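PDB 4INN: HP1028 from Helicobacter pylori, which probably binds and carries small hydrophobic or amphipathic molecules inside a lipocalin-type beta-barrel. Local coordinates for residues A[63-69]-A[92-98]; A[76-82]-A[114-119]; A[106-112]-A[124-130]. The protein carries 1 engineered substitution. All coordinates share one frame; numbering follows the deposited sequence.

Interaction 1: A[63-69]-A[92-98]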
loop_
_atom_site.group_PDB
_atom_site.type_symbol
_atom_site.label_atom_id
_atom_site.label_comp_id
_atom_site.label_asym_id
_atom_site.label_seq_id
_atom_site.Cartn_x
_atom_site.Cartn_y
_atom_site.Cartn_z
ATOM N N TYR A 63 -7.154 -3.705 0.787
ATOM C CA TYR A 63 -6.615 -2.544 1.451
ATOM C C TYR A 63 -5.111 -2.762 1.619
ATOM O O TYR A 63 -4.660 -3.877 1.480
ATOM C CB TYR A 63 -7.245 -2.407 2.843
ATOM C CG TYR A 63 -8.731 -2.228 2.871
ATOM C CD1 TYR A 63 -9.291 -0.973 3.040
ATOM C CD2 TYR A 63 -9.587 -3.323 2.733
ATOM C CE1 TYR A 63 -10.658 -0.794 3.054
ATOM C CE2 TYR A 63 -10.952 -3.163 2.747
ATOM C CZ TYR A 63 -11.475 -1.900 2.910
ATOM O OH TYR A 63 -12.829 -1.750 2.913
ATOM N N ALA A 64 -4.354 -1.715 1.960
ATOM C CA ALA A 64 -2.951 -1.875 2.334
ATOM C C ALA A 64 -2.495 -0.895 3.422
ATOM O O ALA A 64 -3.001 0.244 3.500
ATOM C CB ALA A 64 -2.061 -1.723 1.109
ATOM N N TYR A 65 -1.525 -1.336 4.238
ATOM C CA TYR A 65 -0.893 -0.471 5.251
ATOM C C TYR A 65 0.628 -0.626 5.160
ATOM O O TYR A 65 1.113 -1.563 4.543
ATOM C CB TYR A 65 -1.394 -0.806 6.665
ATOM C CG TYR A 65 -0.861 -2.122 7.205
ATOM C CD1 TYR A 65 0.356 -2.177 7.860
ATOM C CD2 TYR A 65 -1.571 -3.296 7.055
ATOM C CE1 TYR A 65 0.853 -3.362 8.352
ATOM C CE2 TYR A 65 -1.063 -4.503 7.541
ATOM C CZ TYR A 65 0.155 -4.530 8.170
ATOM O OH TYR A 65 0.663 -5.716 8.629
ATOM N N GLY A 66 1.387 0.302 5.735
ATOM C CA GLY A 66 2.850 0.280 5.611
ATOM C C GLY A 66 3.475 -0.403 6.815
ATOM O O GLY A 66 3.014 -0.233 7.922
ATOM N N ILE A 67 4.522 -1.182 6.601
ATOM C CA ILE A 67 5.160 -1.897 7.684
ATOM C C ILE A 67 6.399 -1.124 8.136
ATOM O O ILE A 67 6.479 -0.687 9.272
ATOM C CB ILE A 67 5.500 -3.333 7.235
ATOM C CG1 ILE A 67 4.211 -4.146 7.120
ATOM C CG2 ILE A 67 6.501 -3.997 8.183
ATOM C CD1 ILE A 67 4.418 -5.460 6.432
ATOM N N SER A 68 7.349 -0.949 7.223
ATOM C CA SER A 68 8.558 -0.154 7.469
ATOM C C SER A 68 9.223 0.179 6.141
ATOM O O SER A 68 8.893 -0.395 5.099
ATOM C CB SER A 68 9.558 -0.897 8.361
ATOM O OG SER A 68 9.896 -2.171 7.802
ATOM N N ASP A 69 10.168 1.103 6.191
ATOM C CA ASP A 69 10.993 1.423 5.058
ATOM C C ASP A 69 12.061 0.381 4.952
ATOM O O ASP A 69 12.480 -0.208 5.932
ATOM C CB ASP A 69 11.646 2.804 5.220
ATOM C CG ASP A 69 10.625 3.958 5.178
ATOM O OD1 ASP A 69 10.936 5.029 5.756
ATOM O OD2 ASP A 69 9.520 3.803 4.593
ATOM N N LYS A 92 3.156 4.162 9.730
ATOM C CA LYS A 92 3.274 2.730 9.738
ATOM C C LYS A 92 2.160 2.126 10.562
ATOM O O LYS A 92 1.820 2.644 11.598
ATOM C CB LYS A 92 4.641 2.348 10.310
ATOM C CG LYS A 92 5.817 2.740 9.390
ATOM C CD LYS A 92 5.562 2.418 7.903
ATOM C CE LYS A 92 6.787 2.613 7.024
ATOM N NZ LYS A 92 6.840 3.954 6.391
ATOM N N GLY A 93 1.568 1.046 10.073
ATOM C CA GLY A 93 0.473 0.365 10.784
ATOM C C GLY A 93 -0.854 0.989 10.434
ATOM O O GLY A 93 -1.868 0.625 10.982
ATOM N N VAL A 94 -0.840 1.913 9.483
ATOM C CA VAL A 94 -1.987 2.685 9.110
ATOM C C VAL A 94 -2.320 2.453 7.632
ATOM O O VAL A 94 -1.441 2.414 6.767
ATOM C CB VAL A 94 -1.711 4.172 9.363
ATOM C CG1 VAL A 94 -2.766 5.073 8.720
ATOM C CG2 VAL A 94 -1.626 4.422 10.865
ATOM N N VAL A 95 -3.617 2.338 7.367
ATOM C CA VAL A 95 -4.149 2.130 6.053
ATOM C C VAL A 95 -3.972 3.346 5.193
ATOM O O VAL A 95 -4.517 4.407 5.486
ATOM C CB VAL A 95 -5.638 1.823 6.121
ATOM C CG1 VAL A 95 -6.256 1.875 4.736
ATOM C CG2 VAL A 95 -5.858 0.471 6.777
ATOM N N PHE A 96 -3.218 3.180 4.111
ATOM C CA PHE A 96 -3.059 4.243 3.115
ATOM C C PHE A 96 -3.771 3.910 1.811
ATOM O O PHE A 96 -3.965 4.799 0.979
ATOM C CB PHE A 96 -1.579 4.534 2.860
ATOM C CG PHE A 96 -0.862 3.456 2.106
ATOM C CD1 PHE A 96 -0.778 3.504 0.735
ATOM C CD2 PHE A 96 -0.264 2.415 2.783
ATOM C CE1 PHE A 96 -0.152 2.522 0.037
ATOM C CE2 PHE A 96 0.380 1.402 2.087
ATOM C CZ PHE A 96 0.429 1.455 0.700
ATOM N N LEU A 97 -4.158 2.645 1.626
ATOM C CA LEU A 97 -4.839 2.220 0.403
ATOM C C LEU A 97 -6.109 1.503 0.783
ATOM O O LEU A 97 -6.100 0.648 1.643
ATOM C CB LEU A 97 -3.932 1.313 -0.426
ATOM C CG LEU A 97 -4.419 0.593 -1.692
ATOM C CD1 LEU A 97 -5.371 1.413 -2.532
ATOM C CD2 LEU A 97 -3.226 0.277 -2.566
ATOM N N SER A 98 -7.203 1.865 0.141
ATOM C CA SER A 98 -8.493 1.269 0.418
ATOM C C SER A 98 -9.334 1.160 -0.838
ATOM O O SER A 98 -9.058 1.819 -1.837
ATOM C CB SER A 98 -9.233 2.108 1.460
ATOM O OG SER A 98 -8.830 3.451 1.367
#

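Interaction 2: A[76-82]-A[114-119]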
loop_
_atom_site.group_PDB
_atom_site.type_symbol
_atom_site.label_atom_id
_atom_site.label_comp_id
_atom_site.label_asym_id
_atom_site.label_seq_id
_atom_site.Cartn_x
_atom_site.Cartn_y
_atom_site.Cartn_z
ATOM N N LYS A 76 7.502 7.775 11.183
ATOM C CA LYS A 76 7.365 9.190 11.452
ATOM C C LYS A 76 5.882 9.542 11.492
ATOM O O LYS A 76 5.039 8.689 11.292
ATOM C CB LYS A 76 8.141 10.024 10.407
ATOM C CG LYS A 76 8.727 9.220 9.257
ATOM C CD LYS A 76 9.166 10.082 8.089
ATOM C CE LYS A 76 8.013 10.479 7.157
ATOM N NZ LYS A 76 8.473 11.201 5.921
ATOM N N LYS A 77 5.573 10.798 11.771
ATOM C CA LYS A 77 4.192 11.229 11.904
ATOM C C LYS A 77 3.632 11.724 10.586
ATOM O O LYS A 77 4.369 12.141 9.695
ATOM C CB LYS A 77 4.102 12.343 12.935
ATOM C CG LYS A 77 4.471 11.916 14.353
ATOM C CD LYS A 77 4.134 13.032 15.343
ATOM C CE LYS A 77 4.224 12.573 16.796
ATOM N NZ LYS A 77 3.236 13.287 17.653
ATOM N N ASP A 78 2.316 11.703 10.481
ATOM C CA ASP A 78 1.641 12.136 9.273
ATOM C C ASP A 78 1.451 13.669 9.218
ATOM O O ASP A 78 0.341 14.184 9.235
ATOM C CB ASP A 78 0.298 11.426 9.177
ATOM C CG ASP A 78 -0.339 11.581 7.815
ATOM O OD1 ASP A 78 0.327 12.013 6.847
ATOM O OD2 ASP A 78 -1.520 11.258 7.732
ATOM N N LYS A 79 2.551 14.392 9.115
ATOM C CA LYS A 79 2.532 15.824 9.306
ATOM C C LYS A 79 1.790 16.591 8.227
ATOM O O LYS A 79 1.266 17.679 8.511
ATOM C CB LYS A 79 3.946 16.331 9.394
ATOM C CG LYS A 79 4.661 15.823 10.634
ATOM C CD LYS A 79 5.916 16.627 10.929
ATOM C CE LYS A 79 6.977 16.418 9.859
ATOM N NZ LYS A 79 8.041 17.446 10.016
ATOM N N LEU A 80 1.732 16.034 7.009
ATOM C CA LEU A 80 1.149 16.735 5.861
ATOM C C LEU A 80 -0.327 16.422 5.677
ATOM O O LEU A 80 -0.912 16.850 4.690
ATOM C CB LEU A 80 1.895 16.410 4.561
ATOM C CG LEU A 80 3.434 16.485 4.547
ATOM C CD1 LEU A 80 3.972 15.997 3.196
ATOM C CD2 LEU A 80 3.948 17.894 4.851
ATOM N N ASN A 81 -0.944 15.685 6.600
ATOM C CA ASN A 81 -2.361 15.362 6.425
ATOM C C ASN A 81 -3.091 16.672 6.327
ATOM O O ASN A 81 -2.914 17.515 7.197
ATOM C CB ASN A 81 -2.946 14.497 7.559
ATOM C CG ASN A 81 -4.133 13.643 7.090
ATOM O OD1 ASN A 81 -5.263 14.104 7.042
ATOM N ND2 ASN A 81 -3.865 12.404 6.713
ATOM N N PRO A 82 -3.870 16.874 5.239
ATOM C CA PRO A 82 -4.808 17.999 5.145
ATOM C C PRO A 82 -5.625 18.183 6.421
ATOM O O PRO A 82 -5.829 19.316 6.854
ATOM C CB PRO A 82 -5.714 17.587 3.981
ATOM C CG PRO A 82 -4.799 16.839 3.073
ATOM C CD PRO A 82 -3.868 16.080 3.988
ATOM N N TYR A 114 -3.729 7.230 -0.044
ATOM C CA TYR A 114 -3.144 8.404 0.578
ATOM C C TYR A 114 -1.637 8.309 0.494
ATOM O O TYR A 114 -1.082 7.237 0.672
ATOM C CB TYR A 114 -3.598 8.555 2.038
ATOM C CG TYR A 114 -2.949 9.725 2.752
ATOM C CD1 TYR A 114 -3.288 11.057 2.438
ATOM C CD2 TYR A 114 -1.977 9.507 3.729
ATOM C CE1 TYR A 114 -2.679 12.124 3.098
ATOM C CE2 TYR A 114 -1.369 10.567 4.382
ATOM C CZ TYR A 114 -1.717 11.871 4.075
ATOM O OH TYR A 114 -1.083 12.898 4.761
ATOM N N ASN A 115 -0.976 9.433 0.242
ATOM C CA ASN A 115 0.490 9.474 0.180
ATOM C C ASN A 115 1.116 10.380 1.251
ATOM O O ASN A 115 0.993 11.592 1.190
ATOM C CB ASN A 115 0.912 9.951 -1.190
ATOM C CG ASN A 115 2.406 9.995 -1.346
ATOM O OD1 ASN A 115 3.115 9.205 -0.750
ATOM N ND2 ASN A 115 2.892 10.910 -2.158
ATOM N N PHE A 116 1.805 9.774 2.212
ATOM C CA PHE A 116 2.340 10.462 3.397
ATOM C C PHE A 116 3.377 11.517 3.052
ATOM O O PHE A 116 3.485 12.523 3.747
ATOM C CB PHE A 116 2.967 9.432 4.356
ATOM C CG PHE A 116 1.957 8.649 5.113
ATOM C CD1 PHE A 116 1.536 9.066 6.369
ATOM C CD2 PHE A 116 1.381 7.505 4.564
ATOM C CE1 PHE A 116 0.580 8.341 7.070
ATOM C CE2 PHE A 116 0.411 6.784 5.269
ATOM C CZ PHE A 116 0.005 7.213 6.516
ATOM N N TYR A 117 4.123 11.287 1.964
ATOM C CA TYR A 117 5.158 12.226 1.493
ATOM C C TYR A 117 4.637 13.517 0.890
ATOM O O TYR A 117 5.423 14.412 0.630
ATOM C CB TYR A 117 6.075 11.561 0.472
ATOM C CG TYR A 117 6.822 10.376 1.018
ATOM C CD1 TYR A 117 8.048 10.537 1.669
ATOM C CD2 TYR A 117 6.303 9.093 0.894
ATOM C CE1 TYR A 117 8.738 9.452 2.187
ATOM C CE2 TYR A 117 6.990 7.999 1.399
ATOM C CZ TYR A 117 8.209 8.184 2.044
ATOM O OH TYR A 117 8.884 7.084 2.555
ATOM N N ASP A 118 3.334 13.647 0.663
ATOM C CA ASP A 118 2.806 14.904 0.098
ATOM C C ASP A 118 1.393 15.286 0.528
ATOM O O ASP A 118 0.947 16.417 0.281
ATOM C CB ASP A 118 2.948 14.878 -1.430
ATOM C CG ASP A 118 1.913 13.975 -2.132
ATOM O OD1 ASP A 118 1.671 14.213 -3.334
ATOM O OD2 ASP A 118 1.331 13.046 -1.519
ATOM N N GLY A 119 0.693 14.366 1.187
ATOM C CA GLY A 119 -0.623 14.656 1.758
ATOM C C GLY A 119 -1.781 14.505 0.800
ATOM O O GLY A 119 -2.943 14.812 1.151
#

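Interaction 3: A[106-112]-A[124-130]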
loop_
_atom_site.group_PDB
_atom_site.type_symbol
_atom_site.label_atom_id
_atom_site.label_comp_id
_atom_site.label_asym_id
_atom_site.label_seq_id
_atom_site.Cartn_x
_atom_site.Cartn_y
_atom_site.Cartn_z
ATOM N N ARG A 106 -6.626 -11.517 -12.121
ATOM C CA ARG A 106 -5.478 -10.798 -11.593
ATOM C C ARG A 106 -5.626 -9.286 -11.699
ATOM O O ARG A 106 -4.663 -8.566 -11.901
ATOM C CB ARG A 106 -4.237 -11.220 -12.341
ATOM C CG ARG A 106 -4.007 -12.723 -12.343
ATOM C CD ARG A 106 -2.588 -13.037 -11.923
ATOM N NE ARG A 106 -2.070 -14.240 -12.543
ATOM C CZ ARG A 106 -1.744 -14.325 -13.823
ATOM N NH1 ARG A 106 -1.247 -15.469 -14.281
ATOM N NH2 ARG A 106 -1.921 -13.286 -14.644
ATOM N N SER A 107 -6.826 -8.769 -11.524
ATOM C CA SER A 107 -7.019 -7.396 -11.895
ATOM C C SER A 107 -7.883 -6.690 -10.916
ATOM O O SER A 107 -8.921 -7.221 -10.508
ATOM C CB SER A 107 -7.639 -7.349 -13.274
ATOM O OG SER A 107 -7.517 -6.051 -13.765
ATOM N N TYR A 108 -7.469 -5.479 -10.546
ATOM C CA TYR A 108 -8.116 -4.740 -9.435
ATOM C C TYR A 108 -8.285 -3.282 -9.796
ATOM O O TYR A 108 -7.441 -2.735 -10.468
ATOM C CB TYR A 108 -7.286 -4.886 -8.138
ATOM C CG TYR A 108 -7.021 -6.322 -7.744
ATOM C CD1 TYR A 108 -7.762 -6.918 -6.788
ATOM C CD2 TYR A 108 -6.045 -7.072 -8.352
ATOM C CE1 TYR A 108 -7.556 -8.221 -6.425
ATOM C CE2 TYR A 108 -5.833 -8.387 -8.011
ATOM C CZ TYR A 108 -6.607 -8.961 -7.039
ATOM O OH TYR A 108 -6.454 -10.284 -6.621
ATOM N N LYS A 109 -9.380 -2.660 -9.358
ATOM C CA LYS A 109 -9.639 -1.222 -9.606
ATOM C C LYS A 109 -10.364 -0.533 -8.468
ATOM O O LYS A 109 -10.817 -1.153 -7.513
ATOM C CB LYS A 109 -10.495 -1.002 -10.862
ATOM C CG LYS A 109 -10.288 -1.990 -11.982
ATOM C CD LYS A 109 -10.545 -1.403 -13.355
ATOM C CE LYS A 109 -11.950 -0.859 -13.494
ATOM N NZ LYS A 109 -12.295 -0.820 -14.948
ATOM N N GLY A 110 -10.513 0.768 -8.607
ATOM C CA GLY A 110 -11.336 1.541 -7.709
ATOM C C GLY A 110 -10.686 1.981 -6.429
ATOM O O GLY A 110 -11.344 2.533 -5.558
ATOM N N GLY A 111 -9.386 1.765 -6.307
ATOM C CA GLY A 111 -8.694 2.047 -5.062
ATOM C C GLY A 111 -8.322 3.511 -4.906
ATOM O O GLY A 111 -8.282 4.265 -5.881
ATOM N N LYS A 112 -8.050 3.909 -3.671
ATOM C CA LYS A 112 -7.567 5.244 -3.380
ATOM C C LYS A 112 -6.412 5.169 -2.391
ATOM O O LYS A 112 -6.530 4.564 -1.331
ATOM C CB LYS A 112 -8.692 6.070 -2.819
ATOM C CG LYS A 112 -9.879 6.175 -3.752
ATOM C CD LYS A 112 -10.649 7.457 -3.456
ATOM C CE LYS A 112 -9.957 8.691 -4.045
ATOM N NZ LYS A 112 -10.391 9.967 -3.399
ATOM N N VAL A 124 -6.011 4.500 -7.570
ATOM C CA VAL A 124 -5.100 3.382 -7.766
ATOM C C VAL A 124 -5.796 2.230 -8.489
ATOM O O VAL A 124 -6.953 1.885 -8.152
ATOM C CB VAL A 124 -4.533 2.898 -6.402
ATOM C CG1 VAL A 124 -3.808 1.565 -6.530
ATOM C CG2 VAL A 124 -3.573 3.949 -5.818
ATOM N N ARG A 125 -5.106 1.662 -9.491
ATOM C CA ARG A 125 -5.466 0.327 -10.016
ATOM C C ARG A 125 -4.232 -0.596 -10.059
ATOM O O ARG A 125 -3.114 -0.131 -10.015
ATOM C CB ARG A 125 -6.233 0.355 -11.350
ATOM C CG ARG A 125 -5.540 1.030 -12.511
ATOM C CD ARG A 125 -6.398 0.896 -13.745
ATOM N NE ARG A 125 -6.005 1.780 -14.842
ATOM C CZ ARG A 125 -4.990 1.596 -15.697
ATOM N NH1 ARG A 125 -4.171 0.560 -15.589
ATOM N NH2 ARG A 125 -4.766 2.491 -16.663
ATOM N N VAL A 126 -4.479 -1.904 -10.056
ATOM C CA VAL A 126 -3.432 -2.877 -9.923
ATOM C C VAL A 126 -3.689 -4.068 -10.851
ATOM O O VAL A 126 -4.807 -4.569 -10.950
ATOM C CB VAL A 126 -3.292 -3.399 -8.465
ATOM C CG1 VAL A 126 -2.204 -4.462 -8.400
ATOM C CG2 VAL A 126 -2.949 -2.277 -7.497
ATOM N N ALA A 127 -2.615 -4.484 -11.517
ATOM C CA ALA A 127 -2.572 -5.714 -12.293
ATOM C C ALA A 127 -1.492 -6.588 -11.644
ATOM O O ALA A 127 -0.396 -6.110 -11.394
ATOM C CB ALA A 127 -2.213 -5.396 -13.746
ATOM N N GLN A 128 -1.777 -7.850 -11.368
ATOM C CA GLN A 128 -0.788 -8.721 -10.738
ATOM C C GLN A 128 -0.185 -9.725 -11.731
ATOM O O GLN A 128 -0.909 -10.329 -12.515
ATOM C CB GLN A 128 -1.436 -9.474 -9.595
ATOM C CG GLN A 128 -0.463 -10.397 -8.865
ATOM C CD GLN A 128 -0.963 -10.853 -7.521
ATOM O OE1 GLN A 128 -2.141 -11.102 -7.325
ATOM N NE2 GLN A 128 -0.050 -10.974 -6.585
ATOM N N ASN A 129 1.134 -9.918 -11.676
ATOM C CA ASN A 129 1.832 -10.861 -12.550
ATOM C C ASN A 129 1.724 -12.256 -12.004
ATOM O O ASN A 129 1.236 -12.466 -10.899
ATOM C CB ASN A 129 3.310 -10.524 -12.692
ATOM C CG ASN A 129 3.568 -9.111 -13.211
ATOM O OD1 ASN A 129 4.644 -8.554 -12.974
ATOM N ND2 ASN A 129 2.609 -8.535 -13.917
ATOM N N SER A 130 2.176 -13.226 -12.787
ATOM C CA SER A 130 2.006 -14.637 -12.415
ATOM C C SER A 130 2.981 -15.043 -11.309
ATOM O O SER A 130 2.667 -15.917 -10.538
ATOM C CB SER A 130 2.104 -15.557 -13.652
ATOM O OG SER A 130 3.456 -15.741 -14.039
HETATM O O HOH W 1 -4.607 -11.409 -8.055
#

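Interaction 1: A[63-69]-A[92-98]
Ala64 and Leu97 form an antiparallel hydrogen-bonded pair where strand 63-69 runs beside 95-98, the short axes 160° apart and 4.6 Å from each other at closest. Ala64 N donates to Leu97 O at 3.0 Å. In return Ala64 O takes two amides: Phe96 N lies in the carbonyl plane at 3.0 Å, while Leu97 N, at 3.3 Å, is tilted from it. Two consecutive residues facing one partner define a classic beta bulge, here set into neighbouring strands of the eight-stranded antiparallel barrel of a lipocalin. Ala64 CB and Leu97 CB meet at 3.9 Å on the side turned into the barrel. Phe96 takes a chi1 of 71°, which swings its ring back across the partner strand, so that its edge, led by CE2, lies against the backbone at Tyr65 C and Gly66 N. Tyr65 leaves the strand on the outer side: its CB rests on Val94 O, CD1 reaches Gly93 CA, and its hydroxyl bonds Phe168 N beside helix 170-174. At the other end of the contact Gly93 N binds Gly66 O at 2.9 Å. Beyond it Lys92, bent at chi2 and chi4, lays CG and CD along Ile67 O and CE against Ser68 CA. This path brings NZ to Asp69 OD2 at 3.2 Å, a salt bridge in which NZ approaches OD2 from above the carboxylate plane, with the two side chains crossing at about 90°.

Interaction 2: A[76-82]-A[114-119]
Asp78 and Tyr114 meet by a hydrogen bond, from Tyr114 OH to Asp78 OD1 at 2.7 Å, which ties a type I beta turn spanning Asp78 to Asn81 to the end of a barrel strand and the hairpin turn that follows it. This is the compact part of the contact. With chi1 at -168°, the carboxylate of Asp78 extends toward the phenol, whose hydroxyl meets OD1 on the syn side, 16° out of the carboxylate plane; OD1 lies at the edge of the Tyr114 ring. OD2 takes Asn81 ND2 at 2.8 Å and also forms a salt bridge with Arg89, an array expected to favour the charged carboxylate and fix its rotation. Phe116 closes the cluster: Tyr114 CE2 stands 3.8 Å above the plane of the Phe116 ring, over its centre, while the Asp78 carboxylate reaches CD1 and CE1 of that ring. Asn115 O shapes the hairpin turn by accepting the amides of Asp118 and Gly119.

The outer margin is looser, formed by the exposed Lys76, Leu80 and Pro82. Leu80 points its CB toward the hairpin turn and spreads CD1 over the backbone at Tyr117 and Asp118. Pro82 CD lies at the edge of the Tyr114 ring, 4.2 Å from CE1. The chain of Lys76, bent at chi3, crosses Tyr117 at about a right angle and brings NZ to 4.1 Å from Tyr117 CE1.

Interaction 3: A[106-112]-A[124-130]
One water joins Tyr108 and Gln128 across the beta hairpin of strands 107-115 and 120-128, lying 2.6 Å from Tyr108 OH and 2.6 Å from Gln128 OE1, to which it donates. It sits at the edge of the Tyr108 ring, in the ring plane. Gln128 reaches it with an extended chain, CG opposite the backbone N (chi1 -179°), and the amide is held from its other end as well, because NE2 donates to Gly132 O and Glu35 O. Beneath this bridge the two strands pair antiparallel, their axes 172° apart. Tyr108 N binds Val126 O at 2.8 Å, and Val126 N returns a bond to Tyr108 O. Tyr108 and Val126 turn their side chains into the barrel, CB to CB at 4.3 Å, where Leu100 touches both and Phe62 meets the tyrosine ring edge-to-face.

Farther along, the register slips by one residue in a beta bulge beside the solvent-exposed Gly110. Pairing resumes as Gly111 and Val124 exchange two backbone bonds, the one from Val124 N to Gly111 O measuring 2.8 Å. At the opposite end of the contact, Gln128 N binds Arg106 O at 3.0 Å. The side chain of Arg106 then follows the partner backbone, with CD near Gln128 O and one guanidinium face over Ser130 CA, and NH1 finishes 3.4 Å from Ser130 CB.

Overall arrangement
Interactions 1 and 3 pair neighbouring barrel strands, while interaction 2 fastens the loop between strands 61-69 and 95-104 to the end of strand 107-115. Strand 95-104 joins interaction 1 to both others: Phe96 O lies 2.6 Å from Tyr114 N of interaction 2 and Ser98 O 3.0 Å from Lys112 N of interaction 3, both probable hydrogen bonds. Packing follows, with Phe96 CB 3.9 Å from Phe116 CE2 and Leu97 CD2 4.2 Å from Val124 CG1. Interactions 2 and 3 share strand 107-115 yet lie on opposite sides of the chain's centre, their centres about 23 Å apart. Asp118 hydrogen-bonds Tyr122, which lines the polyethylene glycol pocket together with Tyr140 and Phe150.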